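Local coordinates for protein cGAS/DncV-like nucleotidyltransferase in E. coli homolog (PDB 6E0O) that synthesizes cyclic dinucleotide second messengers from nucleoside triphosphates, with magnesium, and probably acts as the signalling enzyme of a CBASS antiphage defence system, at residues 215-227 with 256-268. Residues are numbered along the deposited sequence; the frame is centred on the assembly and turned at random.
Sequences SSFFIECLVYNVP and DYTEVNRLFWLFS
The side-chain amide nitrogen of Asn225 spends both its hydrogens on carbonyls: Asn225 ND2 gives one to Thr258 O at 2.8 Å, on a lone pair with an N-H...O angle of 166°, and the other to Cys221 O one helical turn back. Because both acceptors lie almost in the amide plane, they help fix its rotation. Asn225 OD1 in turn accepts from Thr258 N at 2.9 Å, so the side-chain amide pairs with the backbone of Thr258 through both its ends. The same amide stacks parallel over the Tyr257 ring, offset toward Tyr257 CB, their planes 5° apart, with Asn225 CB 3.3 Å from the ring centroid in a CH-pi contact almost exactly along the ring normal. With Asn225 CG anti to its carbonyl carbon (chi1 -75°), the amide reaches back toward Cys221 O and across to the Thr258 backbone. Tyr224 presents a ring face to Val260, whose CA stands 4.0 Å from the centroid. Cys221 CB meets Leu266 CD1 at 3.6 Å, while Cys221 SG accepts a weak bond from Val260 N at 3.6 Å. Toward the N-terminal end of the helix, Phe218 CE1 touches Phe267 CE1 at 3.7 Å, and at Phe217 the carboxylate of Glu259 stands at the ring edge, its plane nearly perpendicular to the ring. Tyr257 OH is held by Asp250 from helix 236-252, and Val260 O by Asn177 of helix 171-184. The loop 256-268 thus packs along helix 216-224, whose other neighbours include helices 188-205 and 275-289, while Ser216 at its start hydrogen-bonds Lys197 and probably the bound pppA[3'-5']pA, consistent with a GTP-binding role for both residues.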
loop_
_atom_site.group_PDB
_atom_site.type_symbol
_atom_site.label_atom_id
_atom_site.label_comp_id
_atom_site.label_asym_id
_atom_site.label_seq_id
_atom_site.Cartn_x
_atom_site.Cartn_y
_atom_site.Cartn_z
ATOM N N SER A 215 -4.346 1.811 -8.059
ATOM C CA SER A 215 -4.357 1.359 -6.679
ATOM C C SER A 215 -3.562 2.348 -5.836
ATOM O O SER A 215 -2.831 3.199 -6.350
ATOM C CB SER A 215 -3.680 -0.009 -6.589
ATOM O OG SER A 215 -2.299 0.148 -6.882
ATOM N N SER A 216 -3.688 2.211 -4.517
ATOM C CA SER A 216 -2.874 3.012 -3.608
ATOM C C SER A 216 -1.392 2.807 -3.880
ATOM O O SER A 216 -0.618 3.767 -3.913
ATOM C CB SER A 216 -3.180 2.656 -2.152
ATOM O OG SER A 216 -2.234 3.270 -1.280
ATOM N N PHE A 217 -0.980 1.554 -4.085
ATOM C CA PHE A 217 0.416 1.269 -4.386
ATOM C C PHE A 217 0.864 2.027 -5.627
ATOM O O PHE A 217 1.957 2.606 -5.659
ATOM C CB PHE A 217 0.593 -0.239 -4.584
ATOM C CG PHE A 217 1.986 -0.644 -4.961
ATOM C CD1 PHE A 217 2.967 -0.772 -3.991
ATOM C CD2 PHE A 217 2.320 -0.896 -6.279
ATOM C CE1 PHE A 217 4.244 -1.142 -4.331
ATOM C CE2 PHE A 217 3.608 -1.261 -6.622
ATOM C CZ PHE A 217 4.565 -1.385 -5.645
ATOM N N PHE A 218 0.043 2.003 -6.673
ATOM C CA PHE A 218 0.394 2.669 -7.920
ATOM C C PHE A 218 0.551 4.166 -7.699
ATOM O O PHE A 218 1.528 4.770 -8.156
ATOM C CB PHE A 218 -0.693 2.345 -8.941
ATOM C CG PHE A 218 -0.350 2.665 -10.367
ATOM C CD1 PHE A 218 0.731 2.084 -10.996
ATOM C CD2 PHE A 218 -1.172 3.490 -11.105
ATOM C CE1 PHE A 218 1.005 2.351 -12.317
ATOM C CE2 PHE A 218 -0.895 3.757 -12.422
ATOM C CZ PHE A 218 0.183 3.165 -13.031
ATOM N N ILE A 219 -0.391 4.779 -6.977
ATOM C CA ILE A 219 -0.290 6.209 -6.683
ATOM C C ILE A 219 1.003 6.502 -5.926
ATOM O O ILE A 219 1.738 7.445 -6.249
ATOM C CB ILE A 219 -1.532 6.688 -5.905
ATOM C CG1 ILE A 219 -2.779 6.584 -6.785
ATOM C CG2 ILE A 219 -1.327 8.110 -5.377
ATOM C CD1 ILE A 219 -4.079 6.897 -6.061
ATOM N N GLU A 220 1.296 5.694 -4.901
ATOM C CA GLU A 220 2.506 5.912 -4.116
ATOM C C GLU A 220 3.746 5.871 -4.990
ATOM O O GLU A 220 4.649 6.706 -4.836
ATOM C CB GLU A 220 2.608 4.870 -3.008
ATOM C CG GLU A 220 1.613 5.110 -1.892
ATOM C CD GLU A 220 1.666 4.078 -0.800
ATOM O OE1 GLU A 220 2.755 3.787 -0.265
ATOM O OE2 GLU A 220 0.587 3.560 -0.478
ATOM N N CYS A 221 3.805 4.914 -5.922
ATOM C CA CYS A 221 4.969 4.806 -6.795
ATOM C C CYS A 221 5.048 5.977 -7.767
ATOM O O CYS A 221 6.140 6.489 -8.029
ATOM C CB CYS A 221 4.934 3.485 -7.563
ATOM S SG CYS A 221 5.173 1.984 -6.565
ATOM N N LEU A 222 3.912 6.408 -8.324
ATOM C CA LEU A 222 3.939 7.529 -9.260
ATOM C C LEU A 222 4.491 8.777 -8.588
ATOM O O LEU A 222 5.384 9.440 -9.125
ATOM C CB LEU A 222 2.544 7.817 -9.802
ATOM C CG LEU A 222 1.933 6.748 -10.707
ATOM C CD1 LEU A 222 0.463 7.083 -10.953
ATOM C CD2 LEU A 222 2.695 6.627 -12.003
ATOM N N VAL A 223 3.954 9.131 -7.417
ATOM C CA VAL A 223 4.413 10.346 -6.755
ATOM C C VAL A 223 5.870 10.201 -6.330
ATOM O O VAL A 223 6.618 11.186 -6.311
ATOM C CB VAL A 223 3.481 10.706 -5.582
ATOM C CG1 VAL A 223 3.917 12.004 -4.941
ATOM C CG2 VAL A 223 2.035 10.810 -6.052
ATOM N N TYR A 224 6.294 8.983 -6.000
ATOM C CA TYR A 224 7.659 8.743 -5.558
ATOM C C TYR A 224 8.666 9.158 -6.622
ATOM O O TYR A 224 9.781 9.578 -6.292
ATOM C CB TYR A 224 7.840 7.252 -5.209
ATOM C CG TYR A 224 9.227 6.937 -4.697
ATOM C CD1 TYR A 224 9.570 7.216 -3.386
ATOM C CD2 TYR A 224 10.203 6.399 -5.524
ATOM C CE1 TYR A 224 10.843 6.968 -2.913
ATOM C CE2 TYR A 224 11.469 6.147 -5.058
ATOM C CZ TYR A 224 11.781 6.428 -3.758
ATOM O OH TYR A 224 13.050 6.177 -3.298
ATOM N N ASN A 225 8.303 9.038 -7.896
ATOM C CA ASN A 225 9.220 9.345 -8.987
ATOM C C ASN A 225 9.246 10.821 -9.358
ATOM O O ASN A 225 10.046 11.217 -10.216
ATOM C CB ASN A 225 8.903 8.475 -10.208
ATOM C CG ASN A 225 9.371 7.039 -10.034
ATOM O OD1 ASN A 225 10.463 6.669 -10.466
ATOM N ND2 ASN A 225 8.546 6.220 -9.393
ATOM N N VAL A 226 8.420 11.641 -8.728
ATOM C CA VAL A 226 8.514 13.091 -8.937
ATOM C C VAL A 226 9.733 13.601 -8.210
ATOM O O VAL A 226 9.892 13.333 -6.999
ATOM C CB VAL A 226 7.240 13.774 -8.425
ATOM C CG1 VAL A 226 7.374 15.292 -8.520
ATOM C CG2 VAL A 226 6.024 13.294 -9.195
ATOM N N PRO A 227 10.649 14.334 -8.854
ATOM C CA PRO A 227 11.867 14.764 -8.167
ATOM C C PRO A 227 11.568 15.605 -6.936
ATOM O O PRO A 227 10.600 16.365 -6.891
ATOM C CB PRO A 227 12.618 15.570 -9.228
ATOM C CG PRO A 227 12.159 14.956 -10.532
ATOM C CD PRO A 227 10.689 14.673 -10.296
ATOM N N ASP A 256 10.820 5.840 -17.297
ATOM C CA ASP A 256 11.146 4.615 -16.566
ATOM C C ASP A 256 11.078 4.892 -15.068
ATOM O O ASP A 256 12.066 5.261 -14.437
ATOM C CB ASP A 256 12.528 4.106 -16.964
ATOM C CG ASP A 256 12.579 3.617 -18.389
ATOM O OD1 ASP A 256 11.585 3.021 -18.844
ATOM O OD2 ASP A 256 13.615 3.832 -19.049
ATOM N N TYR A 257 9.890 4.731 -14.503
ATOM C CA TYR A 257 9.669 4.903 -13.078
ATOM C C TYR A 257 10.051 3.633 -12.327
ATOM O O TYR A 257 9.856 2.517 -12.811
ATOM C CB TYR A 257 8.184 5.191 -12.841
ATOM C CG TYR A 257 7.753 6.636 -12.987
ATOM C CD1 TYR A 257 8.515 7.568 -13.684
ATOM C CD2 TYR A 257 6.575 7.070 -12.396
ATOM C CE1 TYR A 257 8.111 8.896 -13.771
ATOM C CE2 TYR A 257 6.173 8.378 -12.477
ATOM C CZ TYR A 257 6.935 9.285 -13.162
ATOM O OH TYR A 257 6.491 10.581 -13.206
ATOM N N THR A 258 10.553 3.808 -11.114
ATOM C CA THR A 258 10.780 2.676 -10.228
ATOM C C THR A 258 9.601 2.509 -9.271
ATOM O O THR A 258 8.825 3.435 -9.028
ATOM C CB THR A 258 12.068 2.834 -9.409
ATOM O OG1 THR A 258 11.886 3.841 -8.410
ATOM C CG2 THR A 258 13.253 3.214 -10.276
ATOM N N GLU A 259 9.479 1.311 -8.704
ATOM C CA GLU A 259 8.675 1.149 -7.504
ATOM C C GLU A 259 9.334 1.934 -6.379
ATOM O O GLU A 259 10.502 2.307 -6.465
ATOM C CB GLU A 259 8.534 -0.335 -7.159
ATOM C CG GLU A 259 7.738 -1.088 -8.232
ATOM C CD GLU A 259 7.437 -2.536 -7.914
ATOM O OE1 GLU A 259 8.038 -3.090 -6.980
ATOM O OE2 GLU A 259 6.586 -3.131 -8.609
ATOM N N VAL A 260 8.566 2.210 -5.324
ATOM C CA VAL A 260 9.125 2.898 -4.164
ATOM C C VAL A 260 10.324 2.136 -3.626
ATOM O O VAL A 260 11.289 2.740 -3.149
ATOM C CB VAL A 260 8.055 3.109 -3.074
ATOM C CG1 VAL A 260 8.676 3.798 -1.873
ATOM C CG2 VAL A 260 6.883 3.920 -3.603
ATOM N N ASN A 261 10.292 0.801 -3.704
ATOM C CA ASN A 261 11.391 -0.016 -3.200
ATOM C C ASN A 261 12.690 0.187 -3.973
ATOM O O ASN A 261 13.738 -0.257 -3.499
ATOM C CB ASN A 261 10.996 -1.499 -3.175
ATOM C CG ASN A 261 10.616 -2.040 -4.538
ATOM O OD1 ASN A 261 11.292 -1.800 -5.531
ATOM N ND2 ASN A 261 9.522 -2.779 -4.586
ATOM N N ARG A 262 12.648 0.819 -5.143
ATOM C CA ARG A 262 13.820 1.107 -5.971
ATOM C C ARG A 262 14.545 -0.146 -6.442
ATOM O O ARG A 262 15.682 -0.058 -6.933
ATOM C CB ARG A 262 14.806 2.068 -5.296
ATOM C CG ARG A 262 14.348 3.505 -5.322
ATOM C CD ARG A 262 15.454 4.460 -4.915
ATOM N NE ARG A 262 15.274 5.767 -5.538
ATOM C CZ ARG A 262 15.760 6.906 -5.055
ATOM N NH1 ARG A 262 16.458 6.912 -3.928
ATOM N NH2 ARG A 262 15.537 8.043 -5.699
ATOM N N LEU A 263 13.919 -1.308 -6.308
ATOM C CA LEU A 263 14.523 -2.562 -6.715
ATOM C C LEU A 263 14.014 -3.046 -8.057
ATOM O O LEU A 263 14.708 -3.821 -8.721
ATOM C CB LEU A 263 14.225 -3.644 -5.674
ATOM C CG LEU A 263 14.887 -3.430 -4.315
ATOM C CD1 LEU A 263 14.227 -4.309 -3.277
ATOM C CD2 LEU A 263 16.372 -3.721 -4.410
ATOM N N PHE A 264 12.819 -2.617 -8.458
ATOM C CA PHE A 264 12.165 -3.084 -9.668
ATOM C C PHE A 264 11.440 -1.919 -10.313
ATOM O O PHE A 264 11.133 -0.916 -9.665
ATOM C CB PHE A 264 11.250 -4.260 -9.347
ATOM C CG PHE A 264 12.004 -5.433 -8.817
ATOM C CD1 PHE A 264 12.662 -6.286 -9.682
ATOM C CD2 PHE A 264 12.116 -5.649 -7.458
ATOM C CE1 PHE A 264 13.387 -7.352 -9.211
ATOM C CE2 PHE A 264 12.845 -6.719 -6.975
ATOM C CZ PHE A 264 13.483 -7.568 -7.853
ATOM N N TRP A 265 11.210 -2.059 -11.612
ATOM C CA TRP A 265 10.564 -1.020 -12.387
ATOM C C TRP A 265 9.062 -1.033 -12.147
ATOM O O TRP A 265 8.441 -2.094 -12.050
ATOM C CB TRP A 265 10.800 -1.252 -13.878
ATOM C CG TRP A 265 12.207 -1.139 -14.351
ATOM C CD1 TRP A 265 12.961 -2.133 -14.909
ATOM C CD2 TRP A 265 13.032 0.032 -14.338
ATOM N NE1 TRP A 265 14.203 -1.653 -15.239
ATOM C CE2 TRP A 265 14.273 -0.327 -14.902
ATOM C CE3 TRP A 265 12.844 1.349 -13.910
ATOM C CZ2 TRP A 265 15.323 0.580 -15.037
ATOM C CZ3 TRP A 265 13.889 2.247 -14.042
ATOM C CH2 TRP A 265 15.109 1.860 -14.607
ATOM N N LEU A 266 8.468 0.157 -12.111
ATOM C CA LEU A 266 7.020 0.254 -11.964
ATOM C C LEU A 266 6.310 -0.340 -13.169
ATOM O O LEU A 266 5.314 -1.059 -13.020
ATOM C CB LEU A 266 6.620 1.711 -11.776
ATOM C CG LEU A 266 5.136 1.956 -11.527
ATOM C CD1 LEU A 266 4.629 1.211 -10.315
ATOM C CD2 LEU A 266 4.871 3.460 -11.387
ATOM N N PHE A 267 6.793 -0.042 -14.367
ATOM C CA PHE A 267 6.170 -0.520 -15.602
ATOM C C PHE A 267 6.893 -1.754 -16.133
ATOM O O PHE A 267 7.189 -1.896 -17.308
ATOM C CB PHE A 267 6.077 0.622 -16.609
ATOM C CG PHE A 267 5.302 1.791 -16.065
ATOM C CD1 PHE A 267 3.943 1.668 -15.806
ATOM C CD2 PHE A 267 5.926 2.987 -15.750
ATOM C CE1 PHE A 267 3.220 2.723 -15.274
ATOM C CE2 PHE A 267 5.209 4.040 -15.209
ATOM C CZ PHE A 267 3.852 3.903 -14.972
ATOM N N SER A 268 7.152 -2.679 -15.210
ATOM C CA SER A 268 7.750 -3.970 -15.516
ATOM C C SER A 268 6.787 -4.842 -16.309
ATOM O O SER A 268 5.566 -4.697 -16.224
ATOM C CB SER A 268 8.081 -4.677 -14.204
ATOM O OG SER A 268 8.191 -6.070 -14.368
#